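Long-range contacts in Trypsin/factor XIIA inhibitor (Zea mays, PDB 1BEA), which inhibits mammalian trypsin and activated Hageman factor (factor XIIa) as a monomeric member of the cereal trypsin/alpha-amylase inhibitor family: residues H14-S19 and L60-D65; C55-L60 and A113-I118. All blocks are in the same frame, centred on the assembly; numbering follows the deposited sequence.

Interaction 1. Residues H14-S19 and L60-D65; sequences HNPLPS and LSILMD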
loop_
_atom_site.group_PDB
_atom_site.type_symbol
_atom_site.label_atom_id
_atom_site.label_comp_id
_atom_site.label_asym_id
_atom_site.label_seq_id
_atom_site.Cartn_x
_atom_site.Cartn_y
_atom_site.Cartn_z
ATOM N N HIS A 14 -9.638 7.332 1.833
ATOM C CA HIS A 14 -10.392 6.359 1.091
ATOM C C HIS A 14 -9.444 6.068 -0.058
ATOM O O HIS A 14 -8.640 6.921 -0.404
ATOM C CB HIS A 14 -11.692 6.961 0.578
ATOM C CG HIS A 14 -12.881 6.563 1.402
ATOM N ND1 HIS A 14 -13.556 7.450 2.208
ATOM C CD2 HIS A 14 -13.456 5.353 1.603
ATOM C CE1 HIS A 14 -14.492 6.804 2.886
ATOM N NE2 HIS A 14 -14.455 5.531 2.534
ATOM N N ASN A 15 -9.491 4.853 -0.604
ATOM C CA ASN A 15 -8.614 4.501 -1.711
ATOM C C ASN A 15 -7.229 5.011 -1.363
ATOM O O ASN A 15 -6.706 5.959 -1.935
ATOM C CB ASN A 15 -9.187 5.112 -2.982
ATOM C CG ASN A 15 -10.390 4.320 -3.468
ATOM O OD1 ASN A 15 -10.344 3.068 -3.481
ATOM N ND2 ASN A 15 -11.475 5.012 -3.839
ATOM N N PRO A 16 -6.610 4.346 -0.412
ATOM C CA PRO A 16 -5.288 4.730 0.052
ATOM C C PRO A 16 -4.091 4.350 -0.792
ATOM O O PRO A 16 -4.117 3.381 -1.547
ATOM C CB PRO A 16 -5.220 4.066 1.419
ATOM C CG PRO A 16 -5.933 2.802 1.235
ATOM C CD PRO A 16 -7.093 3.135 0.278
ATOM N N LEU A 17 -3.027 5.123 -0.604
ATOM C CA LEU A 17 -1.743 4.905 -1.236
ATOM C C LEU A 17 -1.842 4.671 -2.761
ATOM O O LEU A 17 -1.239 3.741 -3.290
ATOM C CB LEU A 17 -1.048 3.717 -0.514
ATOM C CG LEU A 17 -1.094 3.613 1.033
ATOM C CD1 LEU A 17 -0.416 2.296 1.500
ATOM C CD2 LEU A 17 -0.383 4.772 1.644
ATOM N N PRO A 18 -2.541 5.579 -3.493
ATOM C CA PRO A 18 -2.725 5.480 -4.950
ATOM C C PRO A 18 -1.394 5.364 -5.655
ATOM O O PRO A 18 -1.297 4.655 -6.648
ATOM C CB PRO A 18 -3.402 6.802 -5.351
ATOM C CG PRO A 18 -3.913 7.409 -4.107
ATOM C CD PRO A 18 -3.105 6.840 -2.951
ATOM N N SER A 19 -0.385 6.095 -5.167
ATOM C CA SER A 19 0.945 6.081 -5.789
ATOM C C SER A 19 1.707 4.808 -5.456
ATOM O O SER A 19 2.636 4.413 -6.175
ATOM C CB SER A 19 1.811 7.255 -5.306
ATOM O OG SER A 19 1.427 8.495 -5.877
ATOM N N LEU A 60 -1.245 -0.479 4.335
ATOM C CA LEU A 60 -0.554 -1.423 3.452
ATOM C C LEU A 60 -1.444 -2.620 3.177
ATOM O O LEU A 60 -1.654 -3.072 2.023
ATOM C CB LEU A 60 0.705 -1.944 4.133
ATOM C CG LEU A 60 1.978 -1.181 3.885
ATOM C CD1 LEU A 60 3.216 -2.068 4.099
ATOM C CD2 LEU A 60 1.906 -0.668 2.477
ATOM N N SER A 61 -1.980 -3.168 4.250
ATOM C CA SER A 61 -2.859 -4.301 4.106
ATOM C C SER A 61 -4.106 -3.981 3.243
ATOM O O SER A 61 -4.552 -4.775 2.415
ATOM C CB SER A 61 -3.262 -4.768 5.479
ATOM O OG SER A 61 -4.132 -5.873 5.381
ATOM N N ILE A 62 -4.686 -2.816 3.421
ATOM C CA ILE A 62 -5.851 -2.501 2.616
ATOM C C ILE A 62 -5.406 -2.426 1.161
ATOM O O ILE A 62 -6.063 -2.919 0.269
ATOM C CB ILE A 62 -6.448 -1.188 3.107
ATOM C CG1 ILE A 62 -7.170 -1.477 4.430
ATOM C CG2 ILE A 62 -7.366 -0.558 2.019
ATOM C CD1 ILE A 62 -7.734 -0.275 5.165
ATOM N N LEU A 63 -4.251 -1.840 0.925
ATOM C CA LEU A 63 -3.784 -1.753 -0.425
ATOM C C LEU A 63 -3.519 -3.139 -0.982
ATOM O O LEU A 63 -3.899 -3.414 -2.120
ATOM C CB LEU A 63 -2.516 -0.884 -0.507
ATOM C CG LEU A 63 -1.881 -0.894 -1.901
ATOM C CD1 LEU A 63 -2.698 0.095 -2.783
ATOM C CD2 LEU A 63 -0.360 -0.540 -1.885
ATOM N N MET A 64 -2.925 -4.044 -0.205
ATOM C CA MET A 64 -2.630 -5.358 -0.761
ATOM C C MET A 64 -3.880 -6.190 -1.030
ATOM O O MET A 64 -4.119 -6.712 -2.136
ATOM C CB MET A 64 -1.760 -6.159 0.191
ATOM C CG MET A 64 -0.332 -5.704 0.343
ATOM S SD MET A 64 0.492 -6.376 1.882
ATOM C CE MET A 64 0.406 -8.182 1.581
ATOM N N ASP A 65 -4.697 -6.315 0.000
ATOM C CA ASP A 65 -5.879 -7.153 -0.096
ATOM C C ASP A 65 -7.257 -6.521 -0.068
ATOM O O ASP A 65 -8.249 -7.209 -0.250
ATOM C CB ASP A 65 -5.752 -8.239 0.970
ATOM C CG ASP A 65 -4.346 -8.809 0.995
ATOM O OD1 ASP A 65 -3.761 -8.912 -0.102
ATOM O OD2 ASP A 65 -3.806 -9.121 2.072
#
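Pro16 and Leu17 pack against Leu60, Ile62 and Leu63 in the helical core of this cereal trypsin/alpha-amylase inhibitor fold, where the turn leading into helix 18-29 lies on the C-terminal half of helix 56-65. The side chains meet by apolar packing alone, with no hydrogen bond between the segments. At its tight end the Pro16 ring meets the Ile62 branch at about a right angle, CG lying 3.7 Å from Ile62 CG2, a methyl anti to its own backbone N. Leu17, the N-cap residue of helix 18-29, sends CD1 to within 3.9 Å of Leu60 CD2; the same methyl is 4.3 Å from Leu63 CB, a looser touch. Leu48 and Ile51 also touch Leu17. The more open side lies at His14 and Asn15, both exposed and standing clear of the helix; Asn15 N instead hydrogen-bonds Glu77. Leu63 holds CG anti to its backbone N (chi1 173°), beside the carbonyl carbon, and its CD1 lies near two successive carbonyl oxygens, 3.8 Å from Pro16 O and 4.0 Å from Leu17 O.

Interaction 2. Residues C55-L60 and A113-I118; sequences CRCTAL and AECPWI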
loop_
_atom_site.group_PDB
_atom_site.type_symbol
_atom_site.label_atom_id
_atom_site.label_comp_id
_atom_site.label_asym_id
_atom_site.label_seq_id
_atom_site.Cartn_x
_atom_site.Cartn_y
_atom_site.Cartn_z
ATOM N N CYS A 55 -1.412 3.309 12.020
ATOM C CA CYS A 55 -2.241 2.779 10.930
ATOM C C CYS A 55 -1.459 2.406 9.671
ATOM O O CYS A 55 -2.070 1.935 8.719
ATOM C CB CYS A 55 -3.282 3.810 10.479
ATOM S SG CYS A 55 -4.532 4.273 11.712
ATOM N N ARG A 56 -0.137 2.578 9.656
ATOM C CA ARG A 56 0.610 2.314 8.445
ATOM C C ARG A 56 0.508 0.894 7.915
ATOM O O ARG A 56 0.271 0.693 6.720
ATOM C CB ARG A 56 2.044 2.792 8.616
ATOM C CG ARG A 56 2.145 4.283 8.334
ATOM C CD ARG A 56 3.380 4.919 8.907
ATOM N NE ARG A 56 3.340 6.393 8.961
ATOM C CZ ARG A 56 4.236 7.126 9.619
ATOM N NH1 ARG A 56 5.212 6.523 10.262
ATOM N NH2 ARG A 56 4.158 8.445 9.651
ATOM N N CYS A 57 0.616 -0.107 8.773
ATOM C CA CYS A 57 0.519 -1.498 8.294
ATOM C C CYS A 57 -0.887 -1.829 7.778
ATOM O O CYS A 57 -1.080 -2.603 6.839
ATOM C CB CYS A 57 0.892 -2.482 9.412
ATOM S SG CYS A 57 2.625 -2.458 9.994
ATOM N N THR A 58 -1.874 -1.258 8.427
ATOM C CA THR A 58 -3.232 -1.483 8.016
ATOM C C THR A 58 -3.440 -0.877 6.623
ATOM O O THR A 58 -4.047 -1.489 5.753
ATOM C CB THR A 58 -4.154 -0.854 9.046
ATOM O OG1 THR A 58 -3.920 -1.491 10.307
ATOM C CG2 THR A 58 -5.615 -1.050 8.690
ATOM N N ALA A 59 -2.931 0.329 6.410
ATOM C CA ALA A 59 -3.074 0.966 5.115
ATOM C C ALA A 59 -2.465 0.002 4.076
ATOM O O ALA A 59 -3.101 -0.303 3.078
ATOM C CB ALA A 59 -2.337 2.235 5.140
ATOM N N LEU A 60 -1.245 -0.479 4.335
ATOM C CA LEU A 60 -0.554 -1.423 3.452
ATOM C C LEU A 60 -1.444 -2.620 3.177
ATOM O O LEU A 60 -1.654 -3.072 2.023
ATOM C CB LEU A 60 0.705 -1.944 4.133
ATOM C CG LEU A 60 1.978 -1.181 3.885
ATOM C CD1 LEU A 60 3.216 -2.068 4.099
ATOM C CD2 LEU A 60 1.906 -0.668 2.477
ATOM N N ALA A 113 10.447 -0.123 11.672
ATOM C CA ALA A 113 10.070 -0.190 10.263
ATOM C C ALA A 113 9.690 -1.560 9.763
ATOM O O ALA A 113 10.324 -2.099 8.880
ATOM C CB ALA A 113 11.195 0.372 9.394
ATOM N N GLU A 114 8.666 -2.150 10.335
ATOM C CA GLU A 114 8.248 -3.419 9.820
ATOM C C GLU A 114 6.843 -3.731 10.219
ATOM O O GLU A 114 6.379 -3.287 11.275
ATOM C CB GLU A 114 9.155 -4.530 10.290
ATOM C CG GLU A 114 8.622 -5.208 11.525
ATOM C CD GLU A 114 9.716 -5.931 12.264
ATOM O OE1 GLU A 114 10.838 -5.996 11.697
ATOM O OE2 GLU A 114 9.465 -6.428 13.393
ATOM N N CYS A 115 6.205 -4.512 9.343
ATOM C CA CYS A 115 4.818 -4.970 9.448
ATOM C C CYS A 115 4.810 -6.478 9.408
ATOM O O CYS A 115 4.518 -7.091 8.394
ATOM C CB CYS A 115 4.005 -4.446 8.269
ATOM S SG CYS A 115 3.775 -2.651 8.353
ATOM N N PRO A 116 5.106 -7.094 10.541
ATOM C CA PRO A 116 5.183 -8.550 10.756
ATOM C C PRO A 116 3.994 -9.463 10.397
ATOM O O PRO A 116 4.166 -10.656 10.120
ATOM C CB PRO A 116 5.576 -8.678 12.242
ATOM C CG PRO A 116 5.281 -7.315 12.857
ATOM C CD PRO A 116 5.397 -6.311 11.756
ATOM N N TRP A 117 2.795 -8.913 10.379
ATOM C CA TRP A 117 1.637 -9.743 10.105
ATOM C C TRP A 117 1.057 -9.523 8.723
ATOM O O TRP A 117 0.336 -10.371 8.224
ATOM C CB TRP A 117 0.568 -9.443 11.146
ATOM C CG TRP A 117 0.064 -8.032 11.022
ATOM C CD1 TRP A 117 0.600 -6.901 11.594
ATOM C CD2 TRP A 117 -1.084 -7.599 10.278
ATOM N NE1 TRP A 117 -0.149 -5.794 11.258
ATOM C CE2 TRP A 117 -1.188 -6.188 10.452
ATOM C CE3 TRP A 117 -2.042 -8.264 9.484
ATOM C CZ2 TRP A 117 -2.212 -5.432 9.858
ATOM C CZ3 TRP A 117 -3.060 -7.511 8.893
ATOM C CH2 TRP A 117 -3.135 -6.108 9.085
ATOM N N ILE A 118 1.379 -8.374 8.134
ATOM C CA ILE A 118 0.886 -7.958 6.828
ATOM C C ILE A 118 0.809 -9.055 5.794
ATOM O O ILE A 118 -0.276 -9.517 5.449
ATOM C CB ILE A 118 1.740 -6.772 6.272
ATOM C CG1 ILE A 118 1.171 -5.470 6.799
ATOM C CG2 ILE A 118 1.682 -6.688 4.756
ATOM C CD1 ILE A 118 -0.317 -5.493 6.878
#
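Cys57, in the first turn of helix 56-65, is joined by a disulfide to Cys115 of the irregular C-terminal segment, SG to SG 2.0 Å. Both half-cystines hold SG anti to the carbonyl carbon, and the bridge turns through a chi3 of -92°, near the relaxed right-angle value; Cys57 CA and Cys115 CA are 5.6 Å apart. Leu60 adds its CD1 methyl at 4.3 Å from Cys115 SG. Trp117 takes the sterically demanding first torsion, CG between the backbone N and the carbonyl carbon (chi1 65°), and its indole reaches back to the helix: NE1 comes 3.9 Å from Cys57 CB, which approaches obliquely, while Thr58 OG1 stands at the ring edge, 4.3 Å from CZ2. The indole is poorly ordered, so its position is less certain. Ile118 CD1 is modelled over one of its faces, 3.5 Å above the plane and offset toward the rim, but this methyl is uncomfortably close to Cys57 O and its placement is doubtful. Ile118 turns its CG1 branch to the helix, 4.0 Å from Cys57 CB. An alanine in place of Ile118 would probably open a gap beside Cys57 CB, where CG1 now packs. The segment lies in the C-terminal propeptide, present here and covalently held. It follows helix 88-95 in the chain and packs against helix 56-65, where Ile118 also touches Ser61 and Met64.

Overall arrangement
From the N terminus, the chain passes through 14-19 into helix 18-29, then helix 37-49, and reaches helix 56-65, whose second half closes the first loop by returning to 14-19 in interaction 1. Before that closure, 55-60 has already opened the second loop, which runs through helix 88-95 and ends at 113-118 in interaction 2. The segments therefore alternate, and the two loops cross instead of nesting. Both contacts use helix 56-65 and share Leu60, with centres about 11 Å apart. They also touch directly, Leu17 CD1 packing against Ala59 C. Together they tie the N-terminal turn and the C-terminal segment to one helix.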